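Local coordinates for protein perosamine synthetase (Caulobacter crescentus, PDB 3BN1) that uses pyridoxal phosphate to transfer the amino group of L-glutamate onto GDP-4-keto-6-deoxy-D-mannose, making GDP-perosamine for the O-antigen of the lipopolysaccharide, at residues D308-I314 with A367-V371; W262-K266 with L356-D362; N272-P277 with Y290-G295. All blocks are in the same frame, centred on the assembly; numbering follows the deposited sequence.

Contact 1: D308-I314 with A367-V371; sequences DLDALGI and ALDQV
Two helix ends can be joined directly by apolar contacts and bridged at one end by a water; residues 308-314 and 367-371 illustrate the principle. Residues 308-311 are the last turn of helix 302-311, which a Schellman motif ends: Leu312 (phi/psi -87/8) leaves the helical region, Gly313 takes the positive phi of the C' residue (77/25), and Ile314 is extended (-123/121). The motif's bonds run from Ile314 N to Leu309 O (2.9 Å) and from Gly313 N to Asp310 O (2.7 Å). Residues 367-371 are helical, with Val371 N bonded to Ala367 O at 2.8 Å. The nearest CA pairs are Asp308-Val371 (6.4 Å) and Leu309-Ala367 (6.5 Å).

The apolar contacts converge on Ala367 and Val371. Leu309 and Leu312, both mt, send Leu309 CD2 to Ala367 CB (3.9 Å), Val371 CG2 (3.8 Å) and Leu368 CD2 (3.9 Å), and Leu312 CD1 to Val371 CG1 (3.6 Å). The Schellman turn brings Ile314 back, its CD1 3.7 Å from Ala367 CB.

No direct hydrogen bond crosses. Instead, one water donates to Asp308 OD2 and to Val371 O, each at 2.7 Å, while Asp308 CB lies 3.4 Å from Val371 CG1; Asp308 OD1 is held by Gln304 of its own helix.

Beneath the pair lies strand 347-350, where Leu309 meets Leu348 and Leu368 meets Leu350, so the contact packs the ends of helices 302-311 and 358-371 beside each other over the small antiparallel sheet in the C-terminal part of the aspartate-aminotransferase (type I) fold.

Contact 2: W262-K266 with L356-D362; sequences WYEQK and LTEADID
A single lysine ammonium gathers two carboxylates that stand one turn apart on another helix: Lys266 NZ donates to Glu358 OE2 at 2.6 Å and to Asp362 OD1 at 2.7 Å, a salt-bridge network linking the C-terminal turn of helix 249-266 to the start of helix 358-371. This is helix-helix packing with a capping box at the N-terminus of the second helix. The axes of 262-266 and 358-362 approach to 10.3 Å and cross at -45°; the nearest CA pairs are Trp262-Glu358 (6.6 Å) and Lys266-Asp362 (7.5 Å).

Ile361 and the rings of Trp262 and Tyr263 make the apolar part of the contact. Trp262 (chi1 -78°, chi2 -29°) packs against the first turn, with Glu358 CB 3.6 Å from the centroid of its six-membered ring, a CH-pi contact over the face. Ile361, mm, puts CG2 over the Tyr263 face (4.2 Å to the centroid) and CG1 4.0 Å from Trp262 CE3. Tyr263 OH bonds to Pro351 O, tying this helix to the chain just beyond strand 347-350.

Leu356 and Thr357 are extended before the helix begins. Thr357, the N-cap with chi1 66°, completes the capping box: Thr357 N donates to Asp360 OD2 (2.7 Å), and Asp360 N to Thr357 OG1 (3.1 Å).

Contact 3: N272-P277 with Y290-G295; sequences NRVTKP and YTVRLG
Pro277 and Tyr290 make the tightest apolar contact here: Pro277 CG sits 3.8 Å from the Tyr290 ring centroid, a CH-pi contact over the face, and Pro277 CD comes 3.4 Å from Tyr290 CZ. Tyr290 (chi1 -171°) also stacks on Tyr263. Farther along, Val274 CB meets Val292 CG1 at 3.9 Å, and Val274 CG1 lies 4.3 Å from Leu294 CD2.

These residues belong to an antiparallel ladder in which the short strand 274-275 forms one edge of a four-stranded sheet, with 290-294 next to it and 347-350 beyond. Val274 and Leu294 are a non-hydrogen-bonded pair (CA-CA 4.6 Å); Thr275 and Arg293 are a hydrogen-bonded pair on the other face. Thr275 N donates to Arg293 O (2.7 Å), Arg293 N to Thr275 O (3.2 Å), and Gly295 N to Arg273 O (2.9 Å). A CB on Gly295 would collide with Asn272 O.

Past Lys276 (phi/psi -67/151), Pro277 has no amide hydrogen to continue the ladder, and a water lies within hydrogen-bonding distance of Thr275 O (2.9 Å) and Thr291 O (3.1 Å). Another water lies 2.7 Å from Thr275 OG1 and donates to Leu294 O (3.0 Å). The Arg293 side chain extends away to a salt bridge with Asp346.

In the fold
The three contacts compare ways of assembling one small region around an antiparallel sheet. Contact 1 is the most buried and relies on aliphatic packing; contacts 2 and 3 are partly buried and add polar bonds, through side-chain charges in contact 2 and backbone amides in contact 3. Contacts 1 and 2 share helix 358-371, using its C-terminal and N-terminal ends, with centres about 15 Å apart. Contact 3 is nested within the chain span closed by contact 2 and touches both others: Arg273 NH1 forms a salt bridge to Asp369 OD1 of contact 1 (2.8 Å), and Tyr290 CE2 packs on Tyr263 CB of contact 2 (3.5 Å).

Contact 1: D308-I314 with A367-V371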
ATOM      1  N   ASP A 308      -6.510 -33.501   8.119  1.00  7.66           N
ATOM      2  CA  ASP A 308      -6.161 -34.791   7.548  1.00 15.34           C
ATOM      3  C   ASP A 308      -5.676 -34.684   6.118  1.00 15.61           C
ATOM      4  O   ASP A 308      -4.803 -35.435   5.664  1.00 18.38           O
ATOM      5  CB  ASP A 308      -7.349 -35.719   7.655  1.00 10.00           C
ATOM      6  CG  ASP A 308      -7.749 -35.974   9.101  1.00 24.56           C
ATOM      7  OD1 ASP A 308      -6.944 -35.773  10.057  1.00 13.90           O
ATOM      8  OD2 ASP A 308      -8.903 -36.414   9.291  1.00 17.37           O
ATOM      9  N   LEU A 309      -6.237 -33.737   5.388  1.00 18.04           N
ATOM     10  CA  LEU A 309      -5.800 -33.551   4.000  1.00 14.89           C
ATOM     11  C   LEU A 309      -4.358 -33.108   4.038  1.00 12.76           C
ATOM     12  O   LEU A 309      -3.527 -33.543   3.255  1.00  9.53           O
ATOM     13  CB  LEU A 309      -6.681 -32.492   3.300  1.00  6.96           C
ATOM     14  CG  LEU A 309      -8.164 -32.860   3.097  1.00  3.99           C
ATOM     15  CD1 LEU A 309      -9.078 -31.741   2.693  1.00 23.06           C
ATOM     16  CD2 LEU A 309      -8.261 -33.985   2.025  1.00  8.86           C
ATOM     17  N   ASP A 310      -4.054 -32.193   4.948  1.00 22.95           N
ATOM     18  CA  ASP A 310      -2.677 -31.682   5.089  1.00 15.00           C
ATOM     19  C   ASP A 310      -1.640 -32.808   5.244  1.00 24.60           C
ATOM     20  O   ASP A 310      -0.593 -32.821   4.586  1.00 11.06           O
ATOM     21  CB  ASP A 310      -2.621 -30.832   6.381  1.00 12.15           C
ATOM     22  CG  ASP A 310      -1.331 -29.992   6.473  1.00 28.49           C
ATOM     23  OD1 ASP A 310      -0.680 -29.756   5.426  1.00 20.68           O
ATOM     24  OD2 ASP A 310      -0.944 -29.591   7.597  1.00 31.32           O
ATOM     25  N   ALA A 311      -1.928 -33.710   6.180  1.00 12.85           N
ATOM     26  CA  ALA A 311      -1.055 -34.845   6.513  1.00 18.05           C
ATOM     27  C   ALA A 311      -0.900 -35.689   5.245  1.00 30.45           C
ATOM     28  O   ALA A 311       0.113 -36.326   5.033  1.00 15.63           O
ATOM     29  CB  ALA A 311      -1.691 -35.703   7.641  1.00 10.84           C
ATOM     30  N   LEU A 312      -1.913 -35.666   4.384  1.00 13.75           N
ATOM     31  CA  LEU A 312      -1.876 -36.391   3.118  1.00 16.18           C
ATOM     32  C   LEU A 312      -1.234 -35.525   2.056  1.00 40.18           C
ATOM     33  O   LEU A 312      -1.242 -35.921   0.905  1.00 24.33           O
ATOM     34  CB  LEU A 312      -3.257 -36.900   2.672  1.00  7.60           C
ATOM     35  CG  LEU A 312      -3.762 -38.108   3.500  1.00 15.62           C
ATOM     36  CD1 LEU A 312      -5.288 -38.275   3.618  1.00 25.03           C
ATOM     37  CD2 LEU A 312      -3.040 -39.429   3.076  1.00 20.78           C
ATOM     38  N   GLY A 313      -0.668 -34.374   2.433  1.00 14.85           N
ATOM     39  CA  GLY A 313       0.001 -33.506   1.456  1.00 14.07           C
ATOM     40  C   GLY A 313      -0.855 -32.649   0.541  1.00 11.15           C
ATOM     41  O   GLY A 313      -0.406 -32.219  -0.548  1.00 17.72           O
ATOM     42  N   ILE A 314      -2.060 -32.363   1.024  1.00 17.56           N
ATOM     43  CA  ILE A 314      -3.046 -31.577   0.298  1.00  6.48           C
ATOM     44  C   ILE A 314      -3.512 -30.361   1.065  1.00  9.65           C
ATOM     45  O   ILE A 314      -4.094 -30.451   2.166  1.00 16.53           O
ATOM     46  CB  ILE A 314      -4.257 -32.411  -0.107  1.00 26.47           C
ATOM     47  CG1 ILE A 314      -3.858 -33.309  -1.269  1.00 38.18           C
ATOM     48  CG2 ILE A 314      -5.419 -31.543  -0.570  1.00 14.47           C
ATOM     49  CD1 ILE A 314      -4.367 -34.650  -1.061  1.00 17.98           C
ATOM     50  N   ALA A 367      -8.108 -38.721  -1.365  1.00  9.36           N
ATOM     51  CA  ALA A 367      -7.837 -38.266   0.002  1.00 25.86           C
ATOM     52  C   ALA A 367      -9.156 -37.931   0.699  1.00 16.82           C
ATOM     53  O   ALA A 367      -9.353 -38.346   1.838  1.00 10.45           O
ATOM     54  CB  ALA A 367      -6.909 -37.041   0.026  1.00 10.92           C
ATOM     55  N   LEU A 368     -10.061 -37.247  -0.007  1.00 13.61           N
ATOM     56  CA  LEU A 368     -11.364 -36.896   0.560  1.00 11.87           C
ATOM     57  C   LEU A 368     -12.156 -38.159   0.836  1.00 10.65           C
ATOM     58  O   LEU A 368     -12.894 -38.231   1.815  1.00  9.91           O
ATOM     59  CB  LEU A 368     -12.120 -35.997  -0.398  1.00 15.59           C
ATOM     60  CG  LEU A 368     -11.661 -34.508  -0.506  1.00  5.19           C
ATOM     61  CD1 LEU A 368     -12.495 -33.823  -1.585  1.00  9.14           C
ATOM     62  CD2 LEU A 368     -11.995 -33.791   0.871  1.00  6.32           C
ATOM     63  N   ASP A 369     -12.072 -39.146  -0.072  1.00 10.22           N
ATOM     64  CA  ASP A 369     -12.720 -40.418   0.163  1.00 11.22           C
ATOM     65  C   ASP A 369     -12.205 -41.025   1.511  1.00 11.18           C
ATOM     66  O   ASP A 369     -12.975 -41.543   2.378  1.00 12.51           O
ATOM     67  CB  ASP A 369     -12.480 -41.373  -1.010  1.00 29.88           C
ATOM     68  CG  ASP A 369     -13.007 -42.778  -0.722  1.00 34.25           C
ATOM     69  OD1 ASP A 369     -14.186 -42.899  -0.315  1.00 18.44           O
ATOM     70  OD2 ASP A 369     -12.222 -43.746  -0.804  1.00 94.46           O
ATOM     71  N   GLN A 370     -10.899 -40.923   1.707  1.00 14.98           N
ATOM     72  CA  GLN A 370     -10.256 -41.392   2.941  1.00 13.44           C
ATOM     73  C   GLN A 370     -10.623 -40.629   4.224  1.00 13.26           C
ATOM     74  O   GLN A 370     -10.879 -41.232   5.231  1.00 12.90           O
ATOM     75  CB  GLN A 370      -8.742 -41.400   2.763  1.00 21.85           C
ATOM     76  CG  GLN A 370      -7.964 -41.587   4.049  1.00 99.89           C
ATOM     77  CD  GLN A 370      -6.587 -42.147   3.762  1.00 99.89           C
ATOM     78  OE1 GLN A 370      -6.193 -42.254   2.591  1.00 59.46           O
ATOM     79  NE2 GLN A 370      -5.851 -42.517   4.817  1.00 44.70           N
ATOM     80  N   VAL A 371     -10.630 -39.299   4.177  1.00 16.71           N
ATOM     81  CA  VAL A 371     -10.901 -38.457   5.345  1.00 11.08           C
ATOM     82  C   VAL A 371     -12.327 -38.033   5.691  1.00 12.28           C
ATOM     83  O   VAL A 371     -12.567 -37.495   6.756  1.00 11.13           O
ATOM     84  CB  VAL A 371      -9.923 -37.235   5.419  1.00  7.12           C
ATOM     85  CG1 VAL A 371      -8.496 -37.744   5.132  1.00 12.78           C
ATOM     86  CG2 VAL A 371     -10.328 -36.102   4.396  1.00 11.39           C
TER
HETATM   87  O   HOH W   1     -11.536 -36.071   8.748  1.00 19.26           O

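Contact 2: W262-K266 with L356-D362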
ATOM      1  N   TRP A 262     -13.000 -31.586 -13.857  1.00 14.38           N
ATOM      2  CA  TRP A 262     -12.504 -32.845 -13.312  1.00  9.16           C
ATOM      3  C   TRP A 262     -13.207 -33.113 -11.992  1.00 11.28           C
ATOM      4  O   TRP A 262     -13.658 -34.227 -11.729  1.00 10.79           O
ATOM      5  CB  TRP A 262     -10.998 -32.743 -13.155  1.00  9.03           C
ATOM      6  CG  TRP A 262     -10.339 -32.906 -14.444  1.00 15.40           C
ATOM      7  CD1 TRP A 262     -10.806 -33.633 -15.516  1.00 16.18           C
ATOM      8  CD2 TRP A 262      -9.066 -32.349 -14.836  1.00 15.22           C
ATOM      9  NE1 TRP A 262      -9.915 -33.509 -16.571  1.00 22.31           N
ATOM     10  CE2 TRP A 262      -8.843 -32.737 -16.185  1.00 24.03           C
ATOM     11  CE3 TRP A 262      -8.093 -31.567 -14.177  1.00 20.17           C
ATOM     12  CZ2 TRP A 262      -7.648 -32.420 -16.880  1.00 18.69           C
ATOM     13  CZ3 TRP A 262      -6.906 -31.234 -14.883  1.00 24.44           C
ATOM     14  CH2 TRP A 262      -6.715 -31.654 -16.235  1.00 13.83           C
ATOM     15  N   TYR A 263     -13.349 -32.051 -11.199  1.00 10.25           N
ATOM     16  CA  TYR A 263     -14.071 -32.113  -9.921  1.00  9.03           C
ATOM     17  C   TYR A 263     -15.509 -32.558 -10.117  1.00  8.27           C
ATOM     18  O   TYR A 263     -15.978 -33.420  -9.368  1.00 15.38           O
ATOM     19  CB  TYR A 263     -14.022 -30.772  -9.161  1.00 20.78           C
ATOM     20  CG  TYR A 263     -12.805 -30.522  -8.264  1.00 10.35           C
ATOM     21  CD1 TYR A 263     -12.421 -31.420  -7.283  1.00 20.61           C
ATOM     22  CD2 TYR A 263     -12.063 -29.370  -8.390  1.00 10.00           C
ATOM     23  CE1 TYR A 263     -11.300 -31.181  -6.476  1.00 10.97           C
ATOM     24  CE2 TYR A 263     -10.933 -29.110  -7.607  1.00 47.47           C
ATOM     25  CZ  TYR A 263     -10.551 -29.996  -6.631  1.00  5.45           C
ATOM     26  OH  TYR A 263      -9.459 -29.730  -5.797  1.00 11.41           O
ATOM     27  N   GLU A 264     -16.177 -31.997 -11.119  1.00 14.14           N
ATOM     28  CA  GLU A 264     -17.604 -32.245 -11.377  1.00  5.58           C
ATOM     29  C   GLU A 264     -17.834 -33.692 -11.724  1.00  8.61           C
ATOM     30  O   GLU A 264     -18.808 -34.292 -11.307  1.00 22.72           O
ATOM     31  CB  GLU A 264     -18.150 -31.309 -12.464  1.00 25.87           C
ATOM     32  CG  GLU A 264     -18.619 -29.972 -11.889  1.00 59.83           C
ATOM     33  CD  GLU A 264     -19.677 -30.137 -10.794  1.00 99.89           C
ATOM     34  OE1 GLU A 264     -20.661 -30.871 -11.063  1.00 99.89           O
ATOM     35  OE2 GLU A 264     -19.527 -29.552  -9.681  1.00 20.84           O
ATOM     36  N   GLN A 265     -16.880 -34.216 -12.482  1.00 11.74           N
ATOM     37  CA  GLN A 265     -16.929 -35.584 -12.937  1.00 18.74           C
ATOM     38  C   GLN A 265     -16.549 -36.577 -11.836  1.00 26.98           C
ATOM     39  O   GLN A 265     -17.182 -37.614 -11.610  1.00 25.42           O
ATOM     40  CB  GLN A 265     -15.976 -35.761 -14.125  1.00 20.00           C
ATOM     41  CG  GLN A 265     -15.942 -37.196 -14.719  1.00 55.51           C
ATOM     42  CD  GLN A 265     -14.599 -37.592 -15.347  1.00 99.89           C
ATOM     43  OE1 GLN A 265     -13.939 -36.787 -16.011  1.00 52.45           O
ATOM     44  NE2 GLN A 265     -14.200 -38.845 -15.148  1.00 99.89           N
ATOM     45  N   LYS A 266     -15.490 -36.253 -11.120  1.00 16.19           N
ATOM     46  CA  LYS A 266     -15.026 -37.225 -10.164  1.00 16.08           C
ATOM     47  C   LYS A 266     -15.657 -37.239  -8.791  1.00 17.41           C
ATOM     48  O   LYS A 266     -15.540 -38.250  -8.054  1.00 17.43           O
ATOM     49  CB  LYS A 266     -13.489 -37.178 -10.152  1.00 12.98           C
ATOM     50  CG  LYS A 266     -12.876 -37.035 -11.530  1.00 15.86           C
ATOM     51  CD  LYS A 266     -11.410 -36.564 -11.508  1.00 19.04           C
ATOM     52  CE  LYS A 266     -10.845 -36.486 -12.927  1.00  9.92           C
ATOM     53  NZ  LYS A 266     -10.083 -37.720 -13.147  1.00 15.98           N
ATOM     54  N   LEU A 356      -2.862 -27.367 -11.732  1.00 17.11           N
ATOM     55  CA  LEU A 356      -3.340 -28.715 -11.331  1.00 17.67           C
ATOM     56  C   LEU A 356      -3.656 -29.658 -12.478  1.00  5.48           C
ATOM     57  O   LEU A 356      -4.319 -29.257 -13.440  1.00 11.14           O
ATOM     58  CB  LEU A 356      -4.581 -28.628 -10.444  1.00 11.50           C
ATOM     59  CG  LEU A 356      -4.339 -27.707  -9.252  1.00 11.85           C
ATOM     60  CD1 LEU A 356      -5.746 -27.572  -8.776  1.00  5.76           C
ATOM     61  CD2 LEU A 356      -3.454 -28.530  -8.243  1.00  8.07           C
ATOM     62  N   THR A 357      -3.168 -30.901 -12.343  1.00 21.83           N
ATOM     63  CA  THR A 357      -3.398 -31.990 -13.305  1.00 30.03           C
ATOM     64  C   THR A 357      -4.578 -32.862 -12.898  1.00 19.23           C
ATOM     65  O   THR A 357      -4.960 -32.875 -11.736  1.00 21.54           O
ATOM     66  CB  THR A 357      -2.150 -32.927 -13.483  1.00 18.10           C
ATOM     67  OG1 THR A 357      -1.868 -33.655 -12.283  1.00 14.60           O
ATOM     68  CG2 THR A 357      -0.942 -32.101 -13.868  1.00 12.05           C
ATOM     69  N   GLU A 358      -5.073 -33.652 -13.852  1.00 18.67           N
ATOM     70  CA  GLU A 358      -6.170 -34.566 -13.614  1.00 18.83           C
ATOM     71  C   GLU A 358      -5.728 -35.549 -12.517  1.00  6.88           C
ATOM     72  O   GLU A 358      -6.503 -35.890 -11.634  1.00 19.53           O
ATOM     73  CB  GLU A 358      -6.576 -35.321 -14.896  1.00 13.99           C
ATOM     74  CG  GLU A 358      -7.823 -36.100 -14.605  1.00 26.16           C
ATOM     75  CD  GLU A 358      -8.376 -36.853 -15.787  1.00 99.89           C
ATOM     76  OE1 GLU A 358      -7.806 -36.661 -16.861  1.00 23.18           O
ATOM     77  OE2 GLU A 358      -9.359 -37.627 -15.674  1.00 20.79           O
ATOM     78  N   ALA A 359      -4.441 -35.879 -12.513  1.00 19.32           N
ATOM     79  CA  ALA A 359      -3.937 -36.820 -11.517  1.00 27.57           C
ATOM     80  C   ALA A 359      -3.997 -36.196 -10.136  1.00 14.54           C
ATOM     81  O   ALA A 359      -4.396 -36.851  -9.183  1.00 16.61           O
ATOM     82  CB  ALA A 359      -2.514 -37.263 -11.861  1.00 23.60           C
ATOM     83  N   ASP A 360      -3.618 -34.923 -10.060  1.00 22.81           N
ATOM     84  CA  ASP A 360      -3.655 -34.147  -8.819  1.00 10.27           C
ATOM     85  C   ASP A 360      -5.079 -34.190  -8.271  1.00 20.05           C
ATOM     86  O   ASP A 360      -5.284 -34.346  -7.056  1.00 13.73           O
ATOM     87  CB  ASP A 360      -3.404 -32.663  -9.094  1.00 14.53           C
ATOM     88  CG  ASP A 360      -1.969 -32.341  -9.489  1.00 22.31           C
ATOM     89  OD1 ASP A 360      -1.092 -33.179  -9.212  1.00 22.68           O
ATOM     90  OD2 ASP A 360      -1.717 -31.240 -10.036  1.00 20.22           O
ATOM     91  N   ILE A 361      -6.039 -33.978  -9.183  1.00 14.98           N
ATOM     92  CA  ILE A 361      -7.429 -33.949  -8.804  1.00  8.81           C
ATOM     93  C   ILE A 361      -7.828 -35.336  -8.382  1.00 25.64           C
ATOM     94  O   ILE A 361      -8.484 -35.516  -7.357  1.00 17.75           O
ATOM     95  CB  ILE A 361      -8.387 -33.341  -9.839  1.00 11.35           C
ATOM     96  CG1 ILE A 361      -7.951 -31.909 -10.232  1.00 14.56           C
ATOM     97  CG2 ILE A 361      -9.839 -33.525  -9.373  1.00 10.25           C
ATOM     98  CD1 ILE A 361      -7.457 -31.026  -9.010  1.00 16.25           C
ATOM     99  N   ASP A 362      -7.368 -36.342  -9.101  1.00 12.02           N
ATOM    100  CA  ASP A 362      -7.690 -37.680  -8.647  1.00 32.76           C
ATOM    101  C   ASP A 362      -7.268 -37.891  -7.161  1.00  9.96           C
ATOM    102  O   ASP A 362      -7.984 -38.477  -6.321  1.00 15.69           O
ATOM    103  CB  ASP A 362      -6.911 -38.655  -9.532  1.00 34.73           C
ATOM    104  CG  ASP A 362      -7.596 -38.906 -10.860  1.00 25.98           C
ATOM    105  OD1 ASP A 362      -8.820 -38.665 -10.939  1.00 16.66           O
ATOM    106  OD2 ASP A 362      -6.923 -39.348 -11.822  1.00 18.97           O
TER

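Contact 3: N272-P277 with Y290-G295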
ATOM      1  N   ASN A 272     -22.901 -38.544  -1.064  1.00 16.37           N
ATOM      2  CA  ASN A 272     -23.485 -37.449  -0.305  1.00  7.42           C
ATOM      3  C   ASN A 272     -22.543 -36.847   0.744  1.00 12.09           C
ATOM      4  O   ASN A 272     -22.957 -35.968   1.530  1.00 10.49           O
ATOM      5  CB  ASN A 272     -24.853 -37.847   0.310  1.00 11.81           C
ATOM      6  CG  ASN A 272     -24.701 -38.665   1.599  1.00 22.23           C
ATOM      7  OD1 ASN A 272     -23.603 -39.136   1.924  1.00 16.19           O
ATOM      8  ND2 ASN A 272     -25.808 -38.857   2.320  1.00 18.34           N
ATOM      9  N   ARG A 273     -21.289 -37.301   0.754  1.00  8.58           N
ATOM     10  CA  ARG A 273     -20.365 -36.779   1.749  1.00  8.48           C
ATOM     11  C   ARG A 273     -19.908 -35.332   1.646  1.00 17.78           C
ATOM     12  O   ARG A 273     -19.428 -34.718   2.628  1.00 14.99           O
ATOM     13  CB  ARG A 273     -19.266 -37.745   1.985  1.00  6.99           C
ATOM     14  CG  ARG A 273     -19.838 -39.032   2.605  1.00 12.45           C
ATOM     15  CD  ARG A 273     -18.685 -40.029   2.863  1.00 18.92           C
ATOM     16  NE  ARG A 273     -18.084 -40.554   1.634  1.00 17.97           N
ATOM     17  CZ  ARG A 273     -16.835 -41.015   1.494  1.00 14.22           C
ATOM     18  NH1 ARG A 273     -16.473 -41.455   0.294  1.00 18.76           N
ATOM     19  NH2 ARG A 273     -15.955 -41.029   2.507  1.00  9.29           N
ATOM     20  N   VAL A 274     -20.111 -34.791   0.449  1.00  8.56           N
ATOM     21  CA  VAL A 274     -19.932 -33.376   0.186  1.00  6.42           C
ATOM     22  C   VAL A 274     -21.106 -32.852  -0.600  1.00 25.70           C
ATOM     23  O   VAL A 274     -21.791 -33.610  -1.283  1.00 18.39           O
ATOM     24  CB  VAL A 274     -18.736 -33.116  -0.710  1.00 11.64           C
ATOM     25  CG1 VAL A 274     -17.501 -33.452   0.042  1.00  9.30           C
ATOM     26  CG2 VAL A 274     -18.896 -33.931  -2.018  1.00 15.96           C
ATOM     27  N   THR A 275     -21.265 -31.537  -0.598  1.00 11.44           N
ATOM     28  CA  THR A 275     -22.285 -30.901  -1.408  1.00 30.97           C
ATOM     29  C   THR A 275     -21.519 -30.014  -2.357  1.00  7.42           C
ATOM     30  O   THR A 275     -20.795 -29.093  -1.940  1.00 10.40           O
ATOM     31  CB  THR A 275     -23.155 -29.982  -0.598  1.00 40.18           C
ATOM     32  OG1 THR A 275     -24.021 -30.787   0.199  1.00 19.63           O
ATOM     33  CG2 THR A 275     -23.968 -29.171  -1.553  1.00 27.63           C
ATOM     34  N   LYS A 276     -21.595 -30.342  -3.641  1.00  5.85           N
ATOM     35  CA  LYS A 276     -20.799 -29.578  -4.627  1.00  9.33           C
ATOM     36  C   LYS A 276     -21.258 -28.114  -4.765  1.00 21.80           C
ATOM     37  O   LYS A 276     -22.446 -27.840  -4.595  1.00 10.30           O
ATOM     38  CB  LYS A 276     -20.907 -30.231  -6.009  1.00  9.84           C
ATOM     39  CG  LYS A 276     -22.327 -30.093  -6.560  1.00 21.84           C
ATOM     40  CD  LYS A 276     -22.445 -30.810  -7.916  1.00 88.30           C
ATOM     41  CE  LYS A 276     -22.073 -32.296  -7.808  1.00 99.89           C
ATOM     42  NZ  LYS A 276     -20.631 -32.632  -7.523  1.00 48.27           N
ATOM     43  N   PRO A 277     -20.343 -27.207  -5.126  1.00 11.00           N
ATOM     44  CA  PRO A 277     -20.732 -25.817  -5.255  1.00  4.99           C
ATOM     45  C   PRO A 277     -21.873 -25.592  -6.255  1.00 24.11           C
ATOM     46  O   PRO A 277     -21.773 -25.989  -7.402  1.00  7.43           O
ATOM     47  CB  PRO A 277     -19.465 -25.136  -5.759  1.00  7.70           C
ATOM     48  CG  PRO A 277     -18.686 -26.168  -6.513  1.00  5.94           C
ATOM     49  CD  PRO A 277     -18.971 -27.431  -5.645  1.00  6.87           C
ATOM     50  N   TYR A 290     -12.820 -24.000  -5.717  1.00  9.91           N
ATOM     51  CA  TYR A 290     -13.886 -25.011  -5.765  1.00  9.87           C
ATOM     52  C   TYR A 290     -14.305 -25.349  -4.315  1.00 11.67           C
ATOM     53  O   TYR A 290     -13.495 -25.878  -3.542  1.00 19.02           O
ATOM     54  CB  TYR A 290     -13.419 -26.233  -6.564  1.00  7.53           C
ATOM     55  CG  TYR A 290     -14.507 -27.208  -6.832  1.00 12.81           C
ATOM     56  CD1 TYR A 290     -14.872 -28.174  -5.841  1.00 10.44           C
ATOM     57  CD2 TYR A 290     -15.186 -27.182  -8.059  1.00 15.50           C
ATOM     58  CE1 TYR A 290     -15.886 -29.125  -6.102  1.00  7.47           C
ATOM     59  CE2 TYR A 290     -16.195 -28.141  -8.332  1.00 13.75           C
ATOM     60  CZ  TYR A 290     -16.557 -29.069  -7.351  1.00 19.33           C
ATOM     61  OH  TYR A 290     -17.566 -29.957  -7.686  1.00 15.88           O
ATOM     62  N   THR A 291     -15.508 -24.888  -3.927  1.00  9.89           N
ATOM     63  CA  THR A 291     -15.958 -24.923  -2.540  1.00  2.90           C
ATOM     64  C   THR A 291     -17.108 -25.899  -2.279  1.00 15.32           C
ATOM     65  O   THR A 291     -18.173 -25.767  -2.862  1.00 18.94           O
ATOM     66  CB  THR A 291     -16.298 -23.442  -2.030  1.00 10.46           C
ATOM     67  OG1 THR A 291     -15.179 -22.551  -2.211  1.00 16.17           O
ATOM     68  CG2 THR A 291     -16.722 -23.370  -0.543  1.00  2.86           C
ATOM     69  N   VAL A 292     -16.891 -26.900  -1.419  1.00 15.53           N
ATOM     70  CA  VAL A 292     -17.964 -27.826  -1.069  1.00 19.94           C
ATOM     71  C   VAL A 292     -18.387 -27.525   0.373  1.00  9.83           C
ATOM     72  O   VAL A 292     -17.662 -26.827   1.106  1.00 12.42           O
ATOM     73  CB  VAL A 292     -17.526 -29.328  -1.041  1.00  5.99           C
ATOM     74  CG1 VAL A 292     -17.191 -29.916  -2.402  1.00  7.69           C
ATOM     75  CG2 VAL A 292     -16.406 -29.613  -0.070  1.00 16.35           C
ATOM     76  N   ARG A 293     -19.534 -28.079   0.782  1.00 10.52           N
ATOM     77  CA  ARG A 293     -19.987 -27.993   2.166  1.00 11.66           C
ATOM     78  C   ARG A 293     -20.088 -29.463   2.509  1.00 10.72           C
ATOM     79  O   ARG A 293     -20.606 -30.309   1.746  1.00 11.95           O
ATOM     80  CB  ARG A 293     -21.311 -27.240   2.409  1.00  6.00           C
ATOM     81  CG  ARG A 293     -21.221 -25.823   1.838  1.00 53.13           C
ATOM     82  CD  ARG A 293     -22.518 -25.032   1.993  1.00 20.01           C
ATOM     83  NE  ARG A 293     -22.938 -25.033   3.376  1.00 11.65           N
ATOM     84  CZ  ARG A 293     -24.080 -24.533   3.858  1.00 15.30           C
ATOM     85  NH1 ARG A 293     -24.937 -23.932   3.052  1.00 20.09           N
ATOM     86  NH2 ARG A 293     -24.362 -24.653   5.158  1.00 11.35           N
ATOM     87  N   LEU A 294     -19.430 -29.760   3.614  1.00 13.60           N
ATOM     88  CA  LEU A 294     -19.373 -31.104   4.102  1.00 11.89           C
ATOM     89  C   LEU A 294     -20.771 -31.557   4.420  1.00  7.32           C
ATOM     90  O   LEU A 294     -21.629 -30.772   4.864  1.00 14.48           O
ATOM     91  CB  LEU A 294     -18.470 -31.201   5.336  1.00 24.90           C
ATOM     92  CG  LEU A 294     -17.020 -30.842   5.019  1.00 14.16           C
ATOM     93  CD1 LEU A 294     -16.206 -31.641   5.982  1.00 28.37           C
ATOM     94  CD2 LEU A 294     -16.585 -31.096   3.569  1.00 15.86           C
ATOM     95  N   GLY A 295     -20.943 -32.864   4.233  1.00 13.11           N
ATOM     96  CA  GLY A 295     -22.212 -33.530   4.474  1.00 26.09           C
ATOM     97  C   GLY A 295     -22.495 -33.478   5.958  1.00 13.98           C
ATOM     98  O   GLY A 295     -21.594 -33.626   6.803  1.00 11.79           O
TER
HETATM   99  O   HOH W   2     -21.042 -26.191  -1.830  1.00 12.51           O
HETATM  100  O   HOH W   3     -23.732 -30.055   2.828  1.00 28.57           O